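Local atomic coordinates of Mn transporter subunit (Synechocystis sp. PCC 6803, PDB entry 3UJP), a protein that binds manganese and is probably the periplasmic solute-binding component of a manganese transport system. Residues Met44-Ala49 against Leu53-Ile58; Ala81-Tyr86 against Val151-Asp156. All blocks are in the same frame, centred on the assembly; numbering follows the deposited sequence.

Contact 1: residues Met44-Ala49 against Leu53-Ile58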
ATOM      1  N   MET A  44       4.700   2.481  14.553  1.00 59.63           N
ATOM      2  CA  MET A  44       5.709   3.507  14.814  1.00 61.31           C
ATOM      3  C   MET A  44       6.568   3.832  13.595  1.00 66.58           C
ATOM      4  O   MET A  44       6.876   4.997  13.351  1.00 63.23           O
ATOM      5  CB  MET A  44       6.662   3.070  15.909  1.00 55.74           C
ATOM      6  CG  MET A  44       6.020   2.799  17.218  1.00 65.00           C
ATOM      7  SD  MET A  44       7.278   2.614  18.504  1.00 70.58           S
ATOM      8  CE  MET A  44       8.459   3.881  18.043  1.00 64.20           C
ATOM      9  N   VAL A  45       7.001   2.822  12.838  1.00 69.38           N
ATOM     10  CA  VAL A  45       7.819   3.131  11.671  1.00 67.08           C
ATOM     11  C   VAL A  45       6.934   3.623  10.536  1.00 71.13           C
ATOM     12  O   VAL A  45       7.275   4.593   9.854  1.00 71.19           O
ATOM     13  CB  VAL A  45       8.740   1.970  11.209  1.00 66.60           C
ATOM     14  CG1 VAL A  45       9.557   1.435  12.366  1.00 63.54           C
ATOM     15  CG2 VAL A  45       7.951   0.868  10.572  1.00 74.14           C
ATOM     16  N   GLN A  46       5.787   2.979  10.346  1.00 65.11           N
ATOM     17  CA  GLN A  46       4.871   3.433   9.311  1.00 68.06           C
ATOM     18  C   GLN A  46       4.581   4.917   9.533  1.00 70.57           C
ATOM     19  O   GLN A  46       4.227   5.643   8.604  1.00 77.35           O
ATOM     20  CB  GLN A  46       3.586   2.589   9.260  1.00 67.94           C
ATOM     21  CG  GLN A  46       2.395   3.272   8.552  1.00 78.82           C
ATOM     22  CD  GLN A  46       2.448   3.241   7.001  1.00 91.21           C
ATOM     23  OE1 GLN A  46       3.477   3.535   6.371  1.00 84.59           O
ATOM     24  NE2 GLN A  46       1.309   2.898   6.386  1.00 93.19           N
ATOM     25  N   ASN A  47       4.771   5.373  10.768  1.00 65.74           N
ATOM     26  CA  ASN A  47       4.514   6.762  11.075  1.00 56.98           C
ATOM     27  C   ASN A  47       5.647   7.711  10.746  1.00 64.96           C
ATOM     28  O   ASN A  47       5.402   8.892  10.605  1.00 71.03           O
ATOM     29  CB  ASN A  47       3.973   6.950  12.495  1.00 63.75           C
ATOM     30  CG  ASN A  47       2.459   7.129  12.504  1.00 71.25           C
ATOM     31  OD1 ASN A  47       1.965   8.142  12.013  1.00 64.60           O
ATOM     32  ND2 ASN A  47       1.721   6.142  13.032  1.00 64.77           N
ATOM     33  N   VAL A  48       6.864   7.202  10.564  1.00 68.57           N
ATOM     34  CA  VAL A  48       7.990   8.033  10.115  1.00 64.66           C
ATOM     35  C   VAL A  48       8.195   7.938   8.601  1.00 66.80           C
ATOM     36  O   VAL A  48       8.802   8.813   7.974  1.00 72.84           O
ATOM     37  CB  VAL A  48       9.310   7.627  10.785  1.00 63.31           C
ATOM     38  CG1 VAL A  48      10.481   8.347  10.135  1.00 61.34           C
ATOM     39  CG2 VAL A  48       9.272   7.895  12.285  1.00 63.59           C
ATOM     40  N   ALA A  49       7.698   6.865   8.001  1.00 70.83           N
ATOM     41  CA  ALA A  49       7.984   6.597   6.590  1.00 68.47           C
ATOM     42  C   ALA A  49       6.939   7.215   5.656  1.00 72.79           C
ATOM     43  O   ALA A  49       7.260   7.758   4.609  1.00 79.31           O
ATOM     44  CB  ALA A  49       8.102   5.101   6.348  1.00 67.17           C
ATOM     45  N   LEU A  53       8.039   4.709   2.091  1.00 74.21           N
ATOM     46  CA  LEU A  53       8.462   3.299   2.158  1.00 69.60           C
ATOM     47  C   LEU A  53       7.228   2.443   2.381  1.00 72.50           C
ATOM     48  O   LEU A  53       6.117   2.953   2.597  1.00 77.88           O
ATOM     49  CB  LEU A  53       9.430   3.048   3.314  1.00 65.54           C
ATOM     50  CG  LEU A  53      10.723   3.869   3.366  1.00 76.43           C
ATOM     51  CD1 LEU A  53      11.646   3.405   4.490  1.00 73.92           C
ATOM     52  CD2 LEU A  53      11.471   3.854   2.037  1.00 79.58           C
ATOM     53  N   VAL A  54       7.416   1.135   2.340  1.00 66.03           N
ATOM     54  CA  VAL A  54       6.289   0.240   2.564  1.00 70.03           C
ATOM     55  C   VAL A  54       6.601  -0.690   3.718  1.00 75.30           C
ATOM     56  O   VAL A  54       7.402  -1.617   3.596  1.00 76.16           O
ATOM     57  CB  VAL A  54       5.836  -0.528   1.287  1.00 72.90           C
ATOM     58  CG1 VAL A  54       6.925  -0.561   0.242  1.00 75.33           C
ATOM     59  CG2 VAL A  54       5.339  -1.932   1.639  1.00 70.16           C
ATOM     60  N   VAL A  55       5.972  -0.402   4.852  1.00 77.00           N
ATOM     61  CA  VAL A  55       6.318  -1.044   6.093  1.00 65.66           C
ATOM     62  C   VAL A  55       5.452  -2.241   6.300  1.00 72.61           C
ATOM     63  O   VAL A  55       4.248  -2.192   6.031  1.00 75.81           O
ATOM     64  CB  VAL A  55       6.064  -0.118   7.232  1.00 65.71           C
ATOM     65  CG1 VAL A  55       6.391  -0.837   8.515  1.00 64.98           C
ATOM     66  CG2 VAL A  55       6.895   1.130   7.048  1.00 66.06           C
ATOM     67  N   GLU A  56       6.052  -3.312   6.793  1.00 71.78           N
ATOM     68  CA  GLU A  56       5.302  -4.526   7.013  1.00 70.12           C
ATOM     69  C   GLU A  56       5.816  -5.212   8.259  1.00 68.61           C
ATOM     70  O   GLU A  56       6.941  -4.981   8.677  1.00 70.84           O
ATOM     71  CB  GLU A  56       5.461  -5.415   5.798  1.00 77.77           C
ATOM     72  CG  GLU A  56       4.580  -6.628   5.762  1.00 86.64           C
ATOM     73  CD  GLU A  56       4.856  -7.455   4.511  1.00104.56           C
ATOM     74  OE1 GLU A  56       5.740  -7.031   3.716  1.00102.63           O
ATOM     75  OE2 GLU A  56       4.202  -8.518   4.329  1.00110.47           O
ATOM     76  N   SER A  57       4.978  -6.037   8.862  1.00 59.32           N
ATOM     77  CA  SER A  57       5.328  -6.726  10.083  1.00 60.61           C
ATOM     78  C   SER A  57       5.546  -8.222   9.833  1.00 69.67           C
ATOM     79  O   SER A  57       4.961  -8.797   8.905  1.00 72.61           O
ATOM     80  CB  SER A  57       4.185  -6.561  11.068  1.00 66.74           C
ATOM     81  OG  SER A  57       4.533  -6.956  12.393  1.00 70.27           O
ATOM     82  N   ILE A  58       6.375  -8.859  10.668  1.00 69.56           N
ATOM     83  CA  ILE A  58       6.520 -10.317  10.637  1.00 66.72           C
ATOM     84  C   ILE A  58       5.284 -10.947  11.288  1.00 77.68           C
ATOM     85  O   ILE A  58       4.497 -11.672  10.642  1.00 79.09           O
ATOM     86  CB  ILE A  58       7.779 -10.825  11.403  1.00 64.36           C
ATOM     87  CG1 ILE A  58       9.077 -10.218  10.872  1.00 63.01           C
ATOM     88  CG2 ILE A  58       7.862 -12.351  11.364  1.00 68.08           C
ATOM     89  CD1 ILE A  58       9.475 -10.741   9.590  1.00 64.60           C
TER
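Val45 O, in the last turn of helix 39-49, is gripped by two amides: it accepts from Val48 N at 2.7 Å and from Ala49 N at 3.0 Å. This pair of bonds fixes the turn whose inner face, formed by Val45 and Ala49, meets Val55 and Leu53. Across the interface the interaction is apolar. The CB bonds of Val45, Ala49 and Val55 all point toward the facing segment. Val55 CG2 is the central methyl, lying 3.8 Å from Gln46 CA and 4.2 Å from Ala49 CB; Val45 also packs on this valine. Val55 CG1 lies anti to its own backbone N (chi1 178°), which leaves CG2 beside that nitrogen and turned to the helix. Helix 39-49 and strand 54-57 belong to a beta-alpha-beta unit that begins with strand 33-36. Within it the axes of the short segments 44-49 and 54-57 approach to 8.3 Å and run almost exactly antiparallel (177°). Near the turn, Ala49 CB rests on Leu53 CB at 3.9 Å, and Phe150 of helix 136-153 touches both residues. Gln46, on the exposed border, brings its CB to 4.2 Å from Val55 CB. Val54 and Glu56 point away from the helix; their backbones pair with strand 33-36, and Glu56 OE2 forms a salt bridge with Arg60 NH1.

Contact 2: residues Ala81-Tyr86 against Val151-Asp156. With ZN (zinc ion), chain F.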
ATOM      1  N   ALA A  81      13.239  -7.965   1.690  1.00 85.23           N
ATOM      2  CA  ALA A  81      13.132  -6.651   2.280  1.00 82.63           C
ATOM      3  C   ALA A  81      14.432  -5.889   1.995  1.00 83.10           C
ATOM      4  O   ALA A  81      15.441  -6.522   1.711  1.00 88.43           O
ATOM      5  CB  ALA A  81      12.909  -6.806   3.764  1.00 81.54           C
ATOM      6  N   ASP A  82      14.415  -4.552   2.059  1.00 80.97           N
ATOM      7  CA  ASP A  82      15.625  -3.738   1.819  1.00 80.88           C
ATOM      8  C   ASP A  82      16.240  -3.247   3.134  1.00 78.58           C
ATOM      9  O   ASP A  82      17.302  -2.612   3.143  1.00 81.06           O
ATOM     10  CB  ASP A  82      15.359  -2.539   0.872  1.00 78.56           C
ATOM     11  CG  ASP A  82      14.740  -2.950  -0.481  1.00 89.21           C
ATOM     12  OD1 ASP A  82      13.505  -3.133  -0.534  1.00 85.42           O
ATOM     13  OD2 ASP A  82      15.466  -3.082  -1.503  1.00100.51           O
ATOM     14  N   LEU A  83      15.557  -3.540   4.236  1.00 71.74           N
ATOM     15  CA  LEU A  83      16.006  -3.175   5.581  1.00 74.10           C
ATOM     16  C   LEU A  83      15.089  -3.804   6.619  1.00 73.47           C
ATOM     17  O   LEU A  83      13.886  -3.898   6.410  1.00 74.93           O
ATOM     18  CB  LEU A  83      16.011  -1.658   5.786  1.00 67.28           C
ATOM     19  CG  LEU A  83      16.201  -1.201   7.244  1.00 71.67           C
ATOM     20  CD1 LEU A  83      17.488  -1.736   7.831  1.00 73.32           C
ATOM     21  CD2 LEU A  83      16.174   0.305   7.355  1.00 72.39           C
ATOM     22  N   ILE A  84      15.656  -4.230   7.740  1.00 74.09           N
ATOM     23  CA  ILE A  84      14.887  -4.935   8.758  1.00 70.73           C
ATOM     24  C   ILE A  84      15.147  -4.336  10.114  1.00 71.03           C
ATOM     25  O   ILE A  84      16.268  -4.319  10.607  1.00 76.73           O
ATOM     26  CB  ILE A  84      15.201  -6.444   8.791  1.00 74.41           C
ATOM     27  CG1 ILE A  84      14.615  -7.141   7.552  1.00 74.56           C
ATOM     28  CG2 ILE A  84      14.659  -7.062  10.070  1.00 69.37           C
ATOM     29  CD1 ILE A  84      15.384  -8.370   7.113  1.00 73.72           C
ATOM     30  N   LEU A  85      14.076  -3.845  10.709  1.00 71.95           N
ATOM     31  CA  LEU A  85      14.123  -3.032  11.905  1.00 67.13           C
ATOM     32  C   LEU A  85      13.560  -3.848  13.036  1.00 65.73           C
ATOM     33  O   LEU A  85      12.442  -4.355  12.931  1.00 66.97           O
ATOM     34  CB  LEU A  85      13.236  -1.808  11.695  1.00 65.83           C
ATOM     35  CG  LEU A  85      13.934  -0.493  11.393  1.00 60.60           C
ATOM     36  CD1 LEU A  85      15.161  -0.766  10.580  1.00 66.32           C
ATOM     37  CD2 LEU A  85      12.979   0.416  10.676  1.00 65.91           C
ATOM     38  N   TYR A  86      14.322  -3.983  14.112  1.00 59.15           N
ATOM     39  CA  TYR A  86      13.845  -4.761  15.231  1.00 64.85           C
ATOM     40  C   TYR A  86      14.138  -4.061  16.550  1.00 68.35           C
ATOM     41  O   TYR A  86      14.987  -3.176  16.613  1.00 68.28           O
ATOM     42  CB  TYR A  86      14.409  -6.186  15.188  1.00 70.23           C
ATOM     43  CG  TYR A  86      15.874  -6.361  15.563  1.00 71.45           C
ATOM     44  CD1 TYR A  86      16.891  -6.024  14.679  1.00 74.95           C
ATOM     45  CD2 TYR A  86      16.234  -6.903  16.792  1.00 70.36           C
ATOM     46  CE1 TYR A  86      18.228  -6.208  15.010  1.00 76.09           C
ATOM     47  CE2 TYR A  86      17.565  -7.084  17.138  1.00 74.94           C
ATOM     48  CZ  TYR A  86      18.557  -6.735  16.243  1.00 80.60           C
ATOM     49  OH  TYR A  86      19.881  -6.911  16.583  1.00 89.01           O
ATOM     50  N   VAL A 151      17.011   7.630   6.513  1.00 78.32           N
ATOM     51  CA  VAL A 151      17.771   8.608   5.732  1.00 81.05           C
ATOM     52  C   VAL A 151      18.935   7.919   5.006  1.00 88.76           C
ATOM     53  O   VAL A 151      19.224   8.238   3.842  1.00 85.02           O
ATOM     54  CB  VAL A 151      18.303   9.771   6.586  1.00 78.83           C
ATOM     55  CG1 VAL A 151      17.205  10.338   7.435  1.00 77.04           C
ATOM     56  CG2 VAL A 151      19.468   9.312   7.457  1.00 80.91           C
ATOM     57  N   GLU A 152      19.589   6.975   5.697  1.00 87.13           N
ATOM     58  CA  GLU A 152      20.639   6.160   5.098  1.00 82.47           C
ATOM     59  C   GLU A 152      20.032   5.172   4.133  1.00 79.68           C
ATOM     60  O   GLU A 152      20.534   5.002   3.032  1.00 86.46           O
ATOM     61  CB  GLU A 152      21.429   5.411   6.158  1.00 86.02           C
ATOM     62  CG  GLU A 152      22.037   6.317   7.201  1.00 94.73           C
ATOM     63  CD  GLU A 152      22.658   5.521   8.332  1.00104.53           C
ATOM     64  OE1 GLU A 152      22.715   4.279   8.193  1.00 99.46           O
ATOM     65  OE2 GLU A 152      23.081   6.119   9.354  1.00106.33           O
ATOM     66  N   LEU A 153      18.944   4.525   4.529  1.00 81.27           N
ATOM     67  CA  LEU A 153      18.269   3.628   3.587  1.00 82.21           C
ATOM     68  C   LEU A 153      17.897   4.345   2.280  1.00 84.93           C
ATOM     69  O   LEU A 153      18.274   3.889   1.191  1.00 82.98           O
ATOM     70  CB  LEU A 153      17.021   2.946   4.176  1.00 76.80           C
ATOM     71  CG  LEU A 153      16.550   1.868   3.171  1.00 80.00           C
ATOM     72  CD1 LEU A 153      17.545   0.688   3.117  1.00 79.17           C
ATOM     73  CD2 LEU A 153      15.122   1.348   3.370  1.00 76.91           C
ATOM     74  N   ASP A 154      17.157   5.456   2.409  1.00 88.20           N
ATOM     75  CA  ASP A 154      16.605   6.217   1.276  1.00 82.68           C
ATOM     76  C   ASP A 154      16.877   7.696   1.437  1.00 80.31           C
ATOM     77  O   ASP A 154      15.974   8.460   1.743  1.00 77.57           O
ATOM     78  CB  ASP A 154      15.090   6.023   1.180  1.00 85.76           C
ATOM     79  CG  ASP A 154      14.518   6.414  -0.192  1.00 84.49           C
ATOM     80  OD1 ASP A 154      15.225   7.091  -0.986  1.00 89.27           O
ATOM     81  OD2 ASP A 154      13.348   6.037  -0.462  1.00 84.46           O
ATOM     82  N   PRO A 155      18.121   8.108   1.198  1.00 88.47           N
ATOM     83  CA  PRO A 155      18.511   9.500   1.411  1.00 86.34           C
ATOM     84  C   PRO A 155      17.773  10.456   0.461  1.00 89.65           C
ATOM     85  O   PRO A 155      17.682  11.655   0.770  1.00 87.54           O
ATOM     86  CB  PRO A 155      20.012   9.485   1.110  1.00 87.12           C
ATOM     87  CG  PRO A 155      20.178   8.366   0.138  1.00 83.29           C
ATOM     88  CD  PRO A 155      19.196   7.320   0.569  1.00 86.83           C
ATOM     89  N   ASP A 156      17.257   9.940  -0.656  1.00 86.85           N
ATOM     90  CA  ASP A 156      16.496  10.764  -1.595  1.00 90.24           C
ATOM     91  C   ASP A 156      15.337  11.483  -0.875  1.00 84.62           C
ATOM     92  O   ASP A 156      15.111  12.678  -1.050  1.00 81.67           O
ATOM     93  CB  ASP A 156      15.966   9.916  -2.772  1.00 90.37           C
ATOM     94  CG  ASP A 156      17.075   9.367  -3.675  1.00106.29           C
ATOM     95  OD1 ASP A 156      18.244   9.796  -3.542  1.00110.88           O
ATOM     96  OD2 ASP A 156      16.763   8.507  -4.530  1.00104.33           O
TER
HETATM   97 ZN    ZN F   3      14.917  -4.414  -3.163  0.60110.78          ZN
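Leu153, the last residue of helix 136-153, sets the fork of its side chain over Leu83 at the start of strand 83-86. Both branches take part: CD1 lies 3.9 Å from Leu83 CB and CD2 4.0 Å from the same carbon, so that this methylene is straddled by the two methyls. The leucine reaches the strand because its CG is anti to the backbone N (chi1 -171°), carrying the fork out from the helix end. CD1 also rests against the backbone carbonyl oxygen of Asp82, a packing contact without a polar bond. This is the close part of the interface, continued by Val34 of the neighbouring strand 33-36, which Leu153 touches as well. It packs the end of a helix on the parallel sheet of the N-terminal half of the chain.

The other side is looser and polar. Asp82 CB starts toward Leu153 but comes no nearer than 4.5 Å to its CD1, and the carboxylate then leads away. Its OD2 binds a zinc ion at 2.2 Å, while OD1 stands 3.2 Å from the metal, so the carboxylate binds in a monodentate way; OD1 instead accepts a weak hydrogen bond from Lys33 N. Arg137 of the second subunit packs on Asp82 here. The zinc is distinct from the manganese held by His66, His131, Glu197 and Asp272. With a metal on one oxygen and a backbone N-H near the other, the Asp82 carboxylate is probably ionised.

In the fold
From the N terminus the chain lays down strand 33-36, runs back through helix 39-49, and turns through a short connection into strand 54-57; contact 1 closes that short turn. Contact 2 opens later, at strand 83-86, and closes a much longer loop of 64 residues on the end of helix 136-153. The two are in series along the chain, neither nesting nor crossing, yet their centres lie about 10 Å apart. Strands 54-57 and 83-86 flank strand 33-36 in the same parallel sheet, and the contacts meet directly where Val45 CG1 approaches Leu85 CD2 at 4.0 Å and Leu53 CD1 approaches Leu153 CD2 at 4.2 Å. Helices 39-49 and 136-153 are thereby tied to one sheet.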